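Local coordinates for protein Ddb_g0293866 (Dictyostelium discoideum, PDB 5LW6) that binds ADP-ribose through the C-terminal macrodomain described here, and as a whole protein may act in sensing and repairing DNA damage, at residues P40-K45 against I81-H86; T63-F68 against P224-A229; G184-V189 against D228-N233. One frame throughout, in Å; residues are numbered along the deposited sequence.

Interaction 1. Residues P40-K45 against I81-H86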
ATOM      1  N   PRO A  40       9.749  11.710   2.757  1.00 14.82           N
ATOM      2  CA  PRO A  40       9.771  10.804   3.919  1.00 14.89           C
ATOM      3  C   PRO A  40       9.892  11.528   5.219  1.00 15.33           C
ATOM      4  O   PRO A  40      10.650  12.506   5.315  1.00 15.07           O
ATOM      5  CB  PRO A  40      11.016   9.981   3.704  1.00 14.27           C
ATOM      6  CG  PRO A  40      11.882  10.770   2.775  1.00 15.27           C
ATOM      7  CD  PRO A  40      11.027  11.737   2.044  1.00 15.23           C
ATOM      8  N   LYS A  41       9.121  11.072   6.186  1.00 14.67           N
ATOM      9  CA  LYS A  41       9.120  11.591   7.573  1.00 17.60           C
ATOM     10  C   LYS A  41       9.247  10.392   8.525  1.00 16.40           C
ATOM     11  O   LYS A  41       8.385  10.124   9.353  1.00 18.08           O
ATOM     12  CB  LYS A  41       7.833  12.328   7.816  1.00 18.80           C
ATOM     13  CG  LYS A  41       7.578  13.495   6.893  1.00 22.31           C
ATOM     14  CD  LYS A  41       8.491  14.662   7.247  1.00 28.60           C
ATOM     15  CE  LYS A  41       8.258  15.924   6.397  1.00 31.86           C
ATOM     16  NZ  LYS A  41       9.568  16.693   6.451  1.00 34.35           N
ATOM     17  N   TYR A  42      10.322   9.688   8.354  1.00 14.38           N
ATOM     18  CA  TYR A  42      10.483   8.415   8.979  1.00 12.93           C
ATOM     19  C   TYR A  42      10.964   8.578  10.402  1.00 15.19           C
ATOM     20  O   TYR A  42      11.657   9.526  10.726  1.00 13.69           O
ATOM     21  CB  TYR A  42      11.416   7.526   8.174  1.00 13.09           C
ATOM     22  CG  TYR A  42      10.970   7.233   6.768  1.00 11.46           C
ATOM     23  CD1 TYR A  42       9.618   7.327   6.398  1.00 12.04           C
ATOM     24  CD2 TYR A  42      11.874   6.744   5.824  1.00 10.70           C
ATOM     25  CE1 TYR A  42       9.200   7.020   5.122  1.00 12.38           C
ATOM     26  CE2 TYR A  42      11.469   6.453   4.514  1.00 10.74           C
ATOM     27  CZ  TYR A  42      10.132   6.601   4.170  1.00 11.95           C
ATOM     28  OH  TYR A  42       9.744   6.300   2.895  1.00 10.99           O
ATOM     29  N   ARG A  43      10.631   7.635  11.278  1.00 16.00           N
ATOM     30  CA  ARG A  43      10.945   7.727  12.733  1.00 18.93           C
ATOM     31  C   ARG A  43      11.436   6.376  13.246  1.00 16.70           C
ATOM     32  O   ARG A  43      10.699   5.433  13.158  1.00 17.35           O
ATOM     33  CB  ARG A  43       9.673   8.104  13.519  1.00 25.61           C
ATOM     34  CG  ARG A  43       9.218   9.528  13.243  1.00 36.03           C
ATOM     35  CD  ARG A  43       8.217  10.033  14.283  1.00 51.29           C
ATOM     36  NE  ARG A  43       8.019  11.477  14.103  1.00 69.37           N
ATOM     37  CZ  ARG A  43       7.053  12.205  14.675  1.00 84.37           C
ATOM     38  NH1 ARG A  43       6.139  11.639  15.470  1.00 87.49           N
ATOM     39  NH2 ARG A  43       6.980  13.524  14.428  1.00 88.01           N
ATOM     40  N   LYS A  44      12.662   6.347  13.723  1.00 18.85           N
ATOM     41  CA  LYS A  44      13.287   5.123  14.275  1.00 21.33           C
ATOM     42  C   LYS A  44      12.670   4.855  15.637  1.00 21.96           C
ATOM     43  O   LYS A  44      12.455   5.798  16.472  1.00 19.27           O
ATOM     44  CB  LYS A  44      14.806   5.226  14.461  1.00 22.55           C
ATOM     45  CG  LYS A  44      15.573   5.476  13.167  1.00 28.54           C
ATOM     46  CD  LYS A  44      17.090   5.202  13.345  1.00 32.82           C
ATOM     47  CE  LYS A  44      17.859   5.556  12.061  1.00 36.61           C
ATOM     48  NZ  LYS A  44      18.085   7.016  12.005  1.00 41.96           N
ATOM     49  N   LYS A  45      12.365   3.593  15.840  1.00 20.03           N
ATOM     50  CA  LYS A  45      11.837   3.068  17.118  1.00 19.60           C
ATOM     51  C   LYS A  45      12.491   1.760  17.432  1.00 20.79           C
ATOM     52  O   LYS A  45      12.181   0.731  16.794  1.00 22.38           O
ATOM     53  CB  LYS A  45      10.333   2.832  17.060  1.00 23.45           C
ATOM     54  CG  LYS A  45       9.534   4.039  16.706  1.00 26.87           C
ATOM     55  CD  LYS A  45       8.050   3.673  16.574  1.00 31.31           C
ATOM     56  CE  LYS A  45       7.249   4.888  16.098  1.00 35.49           C
ATOM     57  NZ  LYS A  45       5.776   4.645  16.197  1.00 39.56           N
ATOM     58  N   ILE A  81      11.621   1.150  -1.034  1.00  8.93           N
ATOM     59  CA  ILE A  81      11.574   0.112  -0.038  1.00  8.72           C
ATOM     60  C   ILE A  81      12.937   0.031   0.650  1.00 10.61           C
ATOM     61  O   ILE A  81      13.044  -0.081   1.885  1.00  9.53           O
ATOM     62  CB  ILE A  81      11.145  -1.267  -0.640  1.00  9.86           C
ATOM     63  CG1 ILE A  81       9.601  -1.252  -0.911  1.00 11.35           C
ATOM     64  CG2 ILE A  81      11.456  -2.453   0.305  1.00 10.50           C
ATOM     65  CD1 ILE A  81       9.120  -2.304  -1.900  1.00 13.02           C
ATOM     66  N   SER A  82      13.969   0.042  -0.168  1.00 10.78           N
ATOM     67  CA  SER A  82      15.319  -0.039   0.350  0.50 11.04           C
ATOM     68  C   SER A  82      15.670   1.194   1.178  1.00 11.49           C
ATOM     69  O   SER A  82      16.310   1.080   2.223  1.00 11.38           O
ATOM     70  CB  SER A  82      16.345  -0.395  -0.758  0.50 11.15           C
ATOM     71  OG  SER A  82      17.603  -0.516  -0.147  0.50 11.20           O
ATOM     72  N   GLU A  83      15.206   2.381   0.768  1.00 10.55           N
ATOM     73  CA  GLU A  83      15.413   3.581   1.497  1.00 10.77           C
ATOM     74  C   GLU A  83      14.814   3.484   2.913  1.00 10.88           C
ATOM     75  O   GLU A  83      15.487   3.801   3.919  1.00 10.89           O
ATOM     76  CB  GLU A  83      14.845   4.770   0.753  1.00 11.08           C
ATOM     77  CG  GLU A  83      15.000   6.138   1.403  1.00 11.46           C
ATOM     78  CD  GLU A  83      14.310   7.257   0.613  1.00 13.47           C
ATOM     79  OE1 GLU A  83      13.094   7.084   0.302  1.00 14.24           O
ATOM     80  OE2 GLU A  83      14.948   8.319   0.301  1.00 15.04           O
ATOM     81  N   TYR A  84      13.579   3.036   2.971  1.00 10.25           N
ATOM     82  CA  TYR A  84      12.882   2.875   4.247  1.00  9.46           C
ATOM     83  C   TYR A  84      13.581   1.815   5.098  1.00  9.45           C
ATOM     84  O   TYR A  84      13.904   2.063   6.291  1.00 11.13           O
ATOM     85  CB  TYR A  84      11.443   2.485   3.935  1.00  8.76           C
ATOM     86  CG  TYR A  84      10.598   2.235   5.215  1.00  8.16           C
ATOM     87  CD1 TYR A  84      10.046   3.315   5.913  1.00  9.32           C
ATOM     88  CD2 TYR A  84      10.401   0.977   5.714  1.00  9.91           C
ATOM     89  CE1 TYR A  84       9.286   3.109   7.063  1.00  9.70           C
ATOM     90  CE2 TYR A  84       9.656   0.754   6.879  1.00 10.69           C
ATOM     91  CZ  TYR A  84       9.131   1.809   7.564  1.00 10.76           C
ATOM     92  OH  TYR A  84       8.434   1.499   8.731  1.00 11.94           O
ATOM     93  N   LEU A  85      13.868   0.640   4.531  1.00 10.80           N
ATOM     94  CA  LEU A  85      14.468  -0.464   5.348  1.00 10.60           C
ATOM     95  C   LEU A  85      15.884  -0.123   5.856  1.00 11.29           C
ATOM     96  O   LEU A  85      16.264  -0.482   6.958  1.00 12.35           O
ATOM     97  CB  LEU A  85      14.402  -1.777   4.623  1.00 11.78           C
ATOM     98  CG  LEU A  85      12.991  -2.352   4.396  1.00 12.09           C
ATOM     99  CD1 LEU A  85      13.096  -3.618   3.534  1.00 14.37           C
ATOM    100  CD2 LEU A  85      12.332  -2.685   5.709  1.00 12.85           C
ATOM    101  N   HIS A  86      16.677   0.537   5.040  1.00 12.54           N
ATOM    102  CA  HIS A  86      18.035   0.944   5.450  1.00 15.64           C
ATOM    103  C   HIS A  86      17.970   1.955   6.522  1.00 14.82           C
ATOM    104  O   HIS A  86      18.742   1.884   7.472  1.00 15.18           O
ATOM    105  CB  HIS A  86      18.799   1.523   4.250  1.00 17.97           C
ATOM    106  CG  HIS A  86      19.296   0.456   3.322  1.00 25.42           C
ATOM    107  ND1 HIS A  86      19.530   0.669   1.976  1.00 31.88           N
ATOM    108  CD2 HIS A  86      19.567  -0.843   3.545  1.00 33.06           C
ATOM    109  CE1 HIS A  86      19.954  -0.454   1.420  1.00 35.01           C
ATOM    110  NE2 HIS A  86      19.955  -1.395   2.345  1.00 32.41           N
TER
HETATM  111  O   HOH W   1      11.417   5.388   1.234  1.00 12.62           O
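E83 OE1 accepts two hydrogen bonds, one from water 1 at 2.6 Å and one from H246 NE2 of helix 237-253. The same water accepts from Y42 OH at 2.5 Å, lying at the edge of the Y42 ring and in its plane. Beside this water bridge the two tyrosines form a T-shaped pair. The edge of Y84 points at one face of Y42, with centroids 5.0 Å apart and planes at 86°. Y84 CD1 does the touching, 3.7 Å from Y42 CE2 and over the ring centre. Y84 CG stands anti to its backbone N (chi1 178°), which carries the ring from the helix across to Y42. P40 CB covers the other face of Y42, so the ring is clamped between a proline and an aromatic edge. In the macrodomain fold this joins the N-terminal lead-in to helix 70-87, one of the helices packed around the central sheet. With an alanine at Y42, the Y84 edge would probably lose the face it points at, P40 CB would lose its ring, and water 1 would lose its phenol donor. Y84 OH bonds to D253 OD1, and the Y84 ring also stacks on F249, both of helix 237-253.

Interaction 2. Residues T63-F68 against P224-A229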
ATOM      1  N   THR A  63       0.602  -0.797 -10.676  1.00 13.57           N
ATOM      2  CA  THR A  63       1.075  -1.674 -11.726  1.00 15.21           C
ATOM      3  C   THR A  63       0.029  -2.489 -12.394  1.00 22.84           C
ATOM      4  O   THR A  63       0.266  -3.061 -13.465  1.00 26.89           O
ATOM      5  CB  THR A  63       2.162  -2.660 -11.274  1.00 15.32           C
ATOM      6  OG1 THR A  63       1.720  -3.496 -10.234  1.00 14.84           O
ATOM      7  CG2 THR A  63       3.383  -1.892 -10.815  1.00 16.02           C
ATOM      8  N   SER A  64      -1.100  -2.673 -11.839  1.00 22.23           N
ATOM      9  CA  SER A  64      -1.882  -3.597 -12.743  1.00 25.51           C
ATOM     10  C   SER A  64      -2.942  -2.811 -13.472  1.00 20.83           C
ATOM     11  O   SER A  64      -2.664  -2.204 -14.549  1.00 22.32           O
ATOM     12  CB  SER A  64      -2.382  -4.813 -11.997  1.00 25.10           C
ATOM     13  OG  SER A  64      -2.639  -4.440 -10.660  1.00 33.98           O
ATOM     14  N   THR A  65      -4.104  -2.676 -12.851  1.00 19.75           N
ATOM     15  CA  THR A  65      -5.166  -1.899 -13.469  1.00 20.81           C
ATOM     16  C   THR A  65      -4.780  -0.481 -13.876  1.00 20.00           C
ATOM     17  O   THR A  65      -5.193  -0.018 -14.938  1.00 18.86           O
ATOM     18  CB  THR A  65      -6.378  -1.862 -12.484  1.00 23.11           C
ATOM     19  OG1 THR A  65      -6.824  -3.206 -12.277  1.00 25.11           O
ATOM     20  CG2 THR A  65      -7.501  -1.045 -12.981  1.00 24.95           C
ATOM     21  N   PHE A  66      -4.025   0.240 -13.005  1.00 17.21           N
ATOM     22  CA  PHE A  66      -3.564   1.621 -13.320  1.00 17.10           C
ATOM     23  C   PHE A  66      -2.549   1.755 -14.432  1.00 16.34           C
ATOM     24  O   PHE A  66      -2.247   2.873 -14.938  1.00 17.09           O
ATOM     25  CB  PHE A  66      -3.060   2.305 -12.044  1.00 17.80           C
ATOM     26  CG  PHE A  66      -4.183   2.788 -11.141  1.00 21.38           C
ATOM     27  CD1 PHE A  66      -5.491   2.407 -11.348  1.00 21.43           C
ATOM     28  CD2 PHE A  66      -3.905   3.574 -10.035  1.00 22.43           C
ATOM     29  CE1 PHE A  66      -6.516   2.818 -10.489  1.00 23.98           C
ATOM     30  CE2 PHE A  66      -4.916   3.971  -9.147  1.00 25.58           C
ATOM     31  CZ  PHE A  66      -6.236   3.588  -9.367  1.00 24.71           C
ATOM     32  N   GLY A  67      -1.943   0.651 -14.789  1.00 15.94           N
ATOM     33  CA  GLY A  67      -1.129   0.654 -15.951  1.00 16.30           C
ATOM     34  C   GLY A  67       0.169   1.410 -15.896  1.00 17.51           C
ATOM     35  O   GLY A  67       0.714   1.769 -16.936  1.00 16.29           O
ATOM     36  N   PHE A  68       0.770   1.560 -14.718  1.00 16.74           N
ATOM     37  CA  PHE A  68       1.996   2.307 -14.636  1.00 15.61           C
ATOM     38  C   PHE A  68       3.076   1.470 -15.289  1.00 15.93           C
ATOM     39  O   PHE A  68       3.070   0.257 -15.174  1.00 16.38           O
ATOM     40  CB  PHE A  68       2.391   2.580 -13.197  1.00 15.90           C
ATOM     41  CG  PHE A  68       3.270   3.763 -13.022  1.00 14.59           C
ATOM     42  CD1 PHE A  68       4.610   3.659 -13.194  1.00 13.95           C
ATOM     43  CD2 PHE A  68       2.750   5.021 -12.678  1.00 14.62           C
ATOM     44  CE1 PHE A  68       5.413   4.781 -13.048  1.00 14.27           C
ATOM     45  CE2 PHE A  68       3.564   6.109 -12.459  1.00 14.89           C
ATOM     46  CZ  PHE A  68       4.902   5.999 -12.653  1.00 15.85           C
ATOM     47  N   PRO A 224      -6.541   5.281 -19.213  1.00 27.54           N
ATOM     48  CA  PRO A 224      -7.642   6.131 -19.683  1.00 31.19           C
ATOM     49  C   PRO A 224      -9.048   5.722 -19.177  1.00 31.54           C
ATOM     50  O   PRO A 224      -9.909   6.591 -19.020  1.00 34.51           O
ATOM     51  CB  PRO A 224      -7.553   5.948 -21.209  1.00 32.36           C
ATOM     52  CG  PRO A 224      -6.103   5.653 -21.467  1.00 33.53           C
ATOM     53  CD  PRO A 224      -5.780   4.717 -20.354  1.00 29.44           C
ATOM     54  N   ASN A 225      -9.281   4.442 -18.897  1.00 31.47           N
ATOM     55  CA  ASN A 225     -10.612   3.972 -18.477  1.00 33.53           C
ATOM     56  C   ASN A 225     -10.895   4.151 -17.020  1.00 32.81           C
ATOM     57  O   ASN A 225     -12.011   3.874 -16.581  1.00 34.47           O
ATOM     58  CB  ASN A 225     -10.808   2.481 -18.788  1.00 40.79           C
ATOM     59  CG  ASN A 225     -10.567   2.143 -20.247  1.00 46.40           C
ATOM     60  OD1 ASN A 225      -9.952   1.109 -20.566  1.00 52.75           O
ATOM     61  ND2 ASN A 225     -11.023   3.010 -21.133  1.00 44.71           N
ATOM     62  N   LYS A 226      -9.894   4.578 -16.251  1.00 28.11           N
ATOM     63  CA  LYS A 226     -10.058   4.810 -14.809  1.00 28.40           C
ATOM     64  C   LYS A 226      -9.934   6.328 -14.525  1.00 27.78           C
ATOM     65  O   LYS A 226      -9.375   7.046 -15.384  1.00 24.38           O
ATOM     66  CB  LYS A 226      -8.985   3.971 -14.061  1.00 27.84           C
ATOM     67  CG  LYS A 226      -9.118   2.456 -14.288  1.00 33.89           C
ATOM     68  CD  LYS A 226     -10.397   1.874 -13.659  1.00 36.57           C
ATOM     69  CE  LYS A 226     -10.608   0.394 -14.023  1.00 38.44           C
ATOM     70  NZ  LYS A 226     -11.667  -0.216 -13.163  1.00 42.32           N
ATOM     71  N   PRO A 227     -10.436   6.827 -13.340  1.00 31.33           N
ATOM     72  CA  PRO A 227     -10.326   8.277 -13.001  1.00 29.17           C
ATOM     73  C   PRO A 227      -8.909   8.863 -13.029  1.00 29.77           C
ATOM     74  O   PRO A 227      -7.948   8.177 -12.643  1.00 24.75           O
ATOM     75  CB  PRO A 227     -10.840   8.354 -11.549  1.00 31.44           C
ATOM     76  CG  PRO A 227     -11.827   7.242 -11.471  1.00 31.99           C
ATOM     77  CD  PRO A 227     -11.182   6.113 -12.270  1.00 30.34           C
ATOM     78  N   ASP A 228      -8.818  10.136 -13.425  1.00 28.28           N
ATOM     79  CA  ASP A 228      -7.628  10.966 -13.212  1.00 28.10           C
ATOM     80  C   ASP A 228      -6.384  10.346 -13.856  1.00 25.23           C
ATOM     81  O   ASP A 228      -5.271  10.336 -13.274  1.00 22.97           O
ATOM     82  CB  ASP A 228      -7.383  11.133 -11.717  1.00 27.86           C
ATOM     83  CG  ASP A 228      -8.337  12.101 -11.032  1.00 31.33           C
ATOM     84  OD1 ASP A 228      -9.099  12.823 -11.701  1.00 31.67           O
ATOM     85  OD2 ASP A 228      -8.284  12.167  -9.780  1.00 31.31           O
ATOM     86  N   ALA A 229      -6.557   9.874 -15.081  1.00 25.48           N
ATOM     87  CA  ALA A 229      -5.451   9.301 -15.833  1.00 26.04           C
ATOM     88  C   ALA A 229      -4.420  10.367 -16.207  1.00 26.21           C
ATOM     89  O   ALA A 229      -4.781  11.497 -16.574  1.00 25.86           O
ATOM     90  CB  ALA A 229      -5.979   8.579 -17.044  1.00 26.89           C
TER
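T65 has CG2 anti to its backbone N and OG1 anti to its carbonyl carbon (chi1 -61°), and this aims the methyl at K226. The K226 chain bends at chi2 (-67°) and then runs extended to NZ, so its methylenes pass in front of that methyl. The two side chains cross at about a right angle. T65 CG2 lies 3.6 Å from K226 CE and 4.1 Å from K226 CG. The threonine methyl thus rests on the aliphatic part of the lysine, while the charged end goes elsewhere: NZ bonds to Q159 OE1. F66 adds a looser touch at the base of the lysine, with CE1 4.5 Å from K226 CB, approaching obliquely. T65 and F66 are the middle residues of a type I turn from S64 to G67, closed by G67 N to S64 O at 3.0 Å. N223, just ahead of P224-A229, ties the loops together by donating from ND2 to T65 O. Loops at this end of the strands usually line the ADP-ribose cleft in macrodomains. T63-F68 runs from parallel strand 55-59 into helix 70-87, and P224-A229 lies between parallel strand 213-217 and helix 237-253; nearby F68 packs on both helices.

Interaction 3. Residues G184-V189 against D228-N233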
ATOM      1  N   GLY A 184      -9.628  12.688  -1.303  1.00 20.73           N
ATOM      2  CA  GLY A 184      -8.228  12.321  -1.368  1.00 20.38           C
ATOM      3  C   GLY A 184      -7.523  12.966  -2.502  1.00 20.12           C
ATOM      4  O   GLY A 184      -8.143  13.379  -3.469  1.00 16.38           O
ATOM      5  N   LYS A 185      -6.199  13.052  -2.352  1.00 17.48           N
ATOM      6  CA  LYS A 185      -5.313  13.652  -3.339  1.00 17.83           C
ATOM      7  C   LYS A 185      -4.278  12.632  -3.779  1.00 16.38           C
ATOM      8  O   LYS A 185      -3.742  11.893  -2.935  1.00 14.12           O
ATOM      9  CB  LYS A 185      -4.566  14.792  -2.721  1.00 20.95           C
ATOM     10  CG  LYS A 185      -5.478  15.858  -2.164  1.00 25.39           C
ATOM     11  CD  LYS A 185      -5.849  16.907  -3.187  1.00 31.95           C
ATOM     12  CE  LYS A 185      -6.751  17.985  -2.547  1.00 36.20           C
ATOM     13  NZ  LYS A 185      -8.098  17.397  -2.260  1.00 40.87           N
ATOM     14  N   ILE A 186      -3.966  12.664  -5.066  1.00 15.76           N
ATOM     15  CA  ILE A 186      -2.971  11.758  -5.643  1.00 15.15           C
ATOM     16  C   ILE A 186      -1.611  11.935  -5.001  1.00 15.58           C
ATOM     17  O   ILE A 186      -1.122  13.052  -4.789  1.00 14.55           O
ATOM     18  CB  ILE A 186      -2.868  11.902  -7.201  1.00 17.03           C
ATOM     19  CG1 ILE A 186      -4.203  11.482  -7.872  1.00 20.98           C
ATOM     20  CG2 ILE A 186      -1.799  10.992  -7.760  1.00 16.46           C
ATOM     21  CD1 ILE A 186      -4.604  12.393  -9.031  1.00 27.43           C
ATOM     22  N   GLY A 187      -0.978  10.813  -4.708  1.00 13.90           N
ATOM     23  CA  GLY A 187       0.307  10.822  -4.055  1.00 14.53           C
ATOM     24  C   GLY A 187       0.209  10.677  -2.524  1.00 13.79           C
ATOM     25  O   GLY A 187       1.217  10.653  -1.875  1.00 13.88           O
ATOM     26  N   LYS A 188      -0.997  10.634  -1.951  1.00 13.58           N
ATOM     27  CA  LYS A 188      -1.196  10.530  -0.546  1.00 12.94           C
ATOM     28  C   LYS A 188      -1.893   9.236  -0.146  1.00 12.11           C
ATOM     29  O   LYS A 188      -2.496   8.589  -0.990  1.00 12.97           O
ATOM     30  CB  LYS A 188      -1.992  11.729   0.000  1.00 15.25           C
ATOM     31  CG  LYS A 188      -1.241  13.046  -0.171  1.00 18.95           C
ATOM     32  CD  LYS A 188       0.082  13.177   0.608  1.00 23.89           C
ATOM     33  CE  LYS A 188       0.827  14.535   0.443  1.00 27.38           C
ATOM     34  NZ  LYS A 188       1.635  14.563  -0.832  1.00 30.95           N
ATOM     35  N   VAL A 189      -1.743   8.853   1.107  1.00 11.39           N
ATOM     36  CA  VAL A 189      -2.507   7.729   1.677  1.00 10.62           C
ATOM     37  C   VAL A 189      -3.428   8.151   2.808  1.00 10.79           C
ATOM     38  O   VAL A 189      -3.220   9.206   3.448  1.00 11.11           O
ATOM     39  CB  VAL A 189      -1.579   6.564   2.085  1.00 11.03           C
ATOM     40  CG1 VAL A 189      -0.567   6.263   0.955  1.00 11.31           C
ATOM     41  CG2 VAL A 189      -0.873   6.861   3.374  1.00 10.97           C
ATOM     42  N   ASP A 228      -8.818  10.136 -13.425  1.00 28.28           N
ATOM     43  CA  ASP A 228      -7.628  10.966 -13.212  1.00 28.10           C
ATOM     44  C   ASP A 228      -6.384  10.346 -13.856  1.00 25.23           C
ATOM     45  O   ASP A 228      -5.271  10.336 -13.274  1.00 22.97           O
ATOM     46  CB  ASP A 228      -7.383  11.133 -11.717  1.00 27.86           C
ATOM     47  CG  ASP A 228      -8.337  12.101 -11.032  1.00 31.33           C
ATOM     48  OD1 ASP A 228      -9.099  12.823 -11.701  1.00 31.67           O
ATOM     49  OD2 ASP A 228      -8.284  12.167  -9.780  1.00 31.31           O
ATOM     50  N   ALA A 229      -6.557   9.874 -15.081  1.00 25.48           N
ATOM     51  CA  ALA A 229      -5.451   9.301 -15.833  1.00 26.04           C
ATOM     52  C   ALA A 229      -4.420  10.367 -16.207  1.00 26.21           C
ATOM     53  O   ALA A 229      -4.781  11.497 -16.574  1.00 25.86           O
ATOM     54  CB  ALA A 229      -5.979   8.579 -17.044  1.00 26.89           C
ATOM     55  N   PHE A 230      -3.144  10.029 -16.059  1.00 22.17           N
ATOM     56  CA  PHE A 230      -2.029  10.853 -16.413  1.00 25.19           C
ATOM     57  C   PHE A 230      -1.624  10.451 -17.819  1.00 26.52           C
ATOM     58  O   PHE A 230      -1.713   9.280 -18.206  1.00 26.13           O
ATOM     59  CB  PHE A 230      -0.795  10.704 -15.461  1.00 23.80           C
ATOM     60  CG  PHE A 230      -0.936  11.411 -14.129  1.00 23.07           C
ATOM     61  CD1 PHE A 230      -1.812  10.936 -13.150  1.00 22.83           C
ATOM     62  CD2 PHE A 230      -0.219  12.562 -13.849  1.00 24.30           C
ATOM     63  CE1 PHE A 230      -1.934  11.556 -11.948  1.00 22.35           C
ATOM     64  CE2 PHE A 230      -0.326  13.194 -12.629  1.00 22.97           C
ATOM     65  CZ  PHE A 230      -1.197  12.706 -11.682  1.00 24.44           C
ATOM     66  N   LYS A 231      -1.183  11.452 -18.573  1.00 29.86           N
ATOM     67  CA  LYS A 231      -0.713  11.235 -19.938  1.00 35.94           C
ATOM     68  C   LYS A 231       0.628  10.545 -19.844  1.00 37.39           C
ATOM     69  O   LYS A 231       1.362  10.745 -18.857  1.00 30.79           O
ATOM     70  CB  LYS A 231      -0.524  12.560 -20.671  1.00 40.76           C
ATOM     71  CG  LYS A 231      -1.785  13.391 -20.830  1.00 49.50           C
ATOM     72  CD  LYS A 231      -1.515  14.729 -21.516  1.00 55.24           C
ATOM     73  CE  LYS A 231      -2.842  15.430 -21.805  1.00 61.54           C
ATOM     74  NZ  LYS A 231      -2.681  16.826 -22.296  1.00 65.11           N
ATOM     75  N   GLU A 232       0.948   9.792 -20.902  1.00 37.03           N
ATOM     76  CA  GLU A 232       2.093   8.871 -20.982  1.00 36.54           C
ATOM     77  C   GLU A 232       3.441   9.396 -20.561  1.00 37.19           C
ATOM     78  O   GLU A 232       4.199   8.718 -19.874  1.00 38.58           O
ATOM     79  N   ASN A 233       3.748  10.609 -20.939  1.00 43.34           N
ATOM     80  CA  ASN A 233       5.042  11.194 -20.615  1.00 44.33           C
ATOM     81  C   ASN A 233       4.846  12.348 -19.642  1.00 43.61           C
ATOM     82  O   ASN A 233       5.566  13.365 -19.695  1.00 41.25           O
ATOM     83  CB  ASN A 233       5.650  11.726 -21.913  1.00 52.36           C
ATOM     84  CG  ASN A 233       4.729  12.725 -22.610  1.00 51.80           C
ATOM     85  OD1 ASN A 233       3.498  12.676 -22.447  1.00 51.84           O
ATOM     86  ND2 ASN A 233       5.318  13.658 -23.361  1.00 55.25           N
TER
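I186 reaches D228 and F230 with the end of its longer branch. From CB, which points toward the opposite loop, the side chain divides. CG2 is anti to the backbone N and has no partner in D228-N233 within 4.2 Å. CG1 is anti to the carbonyl carbon (chi1 -64°) and carries the chain outward. It too stays beyond 4.2 Å of that segment, so the work falls to CD1. Chi2, at 139°, lies well short of fully extended, and this turn sets where CD1 ends. I186 CD1 lies 3.8 Å from D228 OD2 and 4.1 Å from D228 CB. I186 CD1 is also 4.0 Å from F230 CE1, an apolar touch at the edge of the phenyl ring, near its plane, and not at a face. I186 and F230 come from opposite directions, whereas D228 crosses I186 at a slant. One methyl touches two residues of the facing loop, D228 and F230. I186 lies in a type II turn from K185 to K188, closed by K188 N to K185 O at 3.2 Å. G187 has phi 95°, where a side chain would press on the carbonyl O of I186. The turn leads into edge strand 189-193 of the macrodomain sheet. G187 and K188 are tied by backbone bonds to L218, just beyond strand 213-217. F230 is similarly tied to N221, and its side chain packs on L240 of helix 237-253. D228 also rests against W152. Here at the surface, G184-V189 gives the exposed D228 carboxylate a methyl and no polar partner, so the contact rests on van der Waals closeness.

How the interactions relate
Interactions 2 and 3 are neighbours, with centres about 9 Å apart. They share D228 and A229, in the loop between strand 213-217 and helix 237-253. That loop meets segment T63-F68 in interaction 2 and segment G184-V189 in interaction 3. Interaction 1 lies across the chain's centre from interaction 2, with centres about 28 Å apart; its centre is about 23 Å from that of interaction 3. Along the chain, interactions 1 and 2 alternate their segments, and interaction 1 closes before interaction 3 opens. T63-F68 leads into helix 70-87, and interaction 1 uses its far end. Helix 237-253 packs beside all three: interaction 1 pins the N-terminal lead-in to helix 70-87, and interactions 2 and 3 join loop to loop.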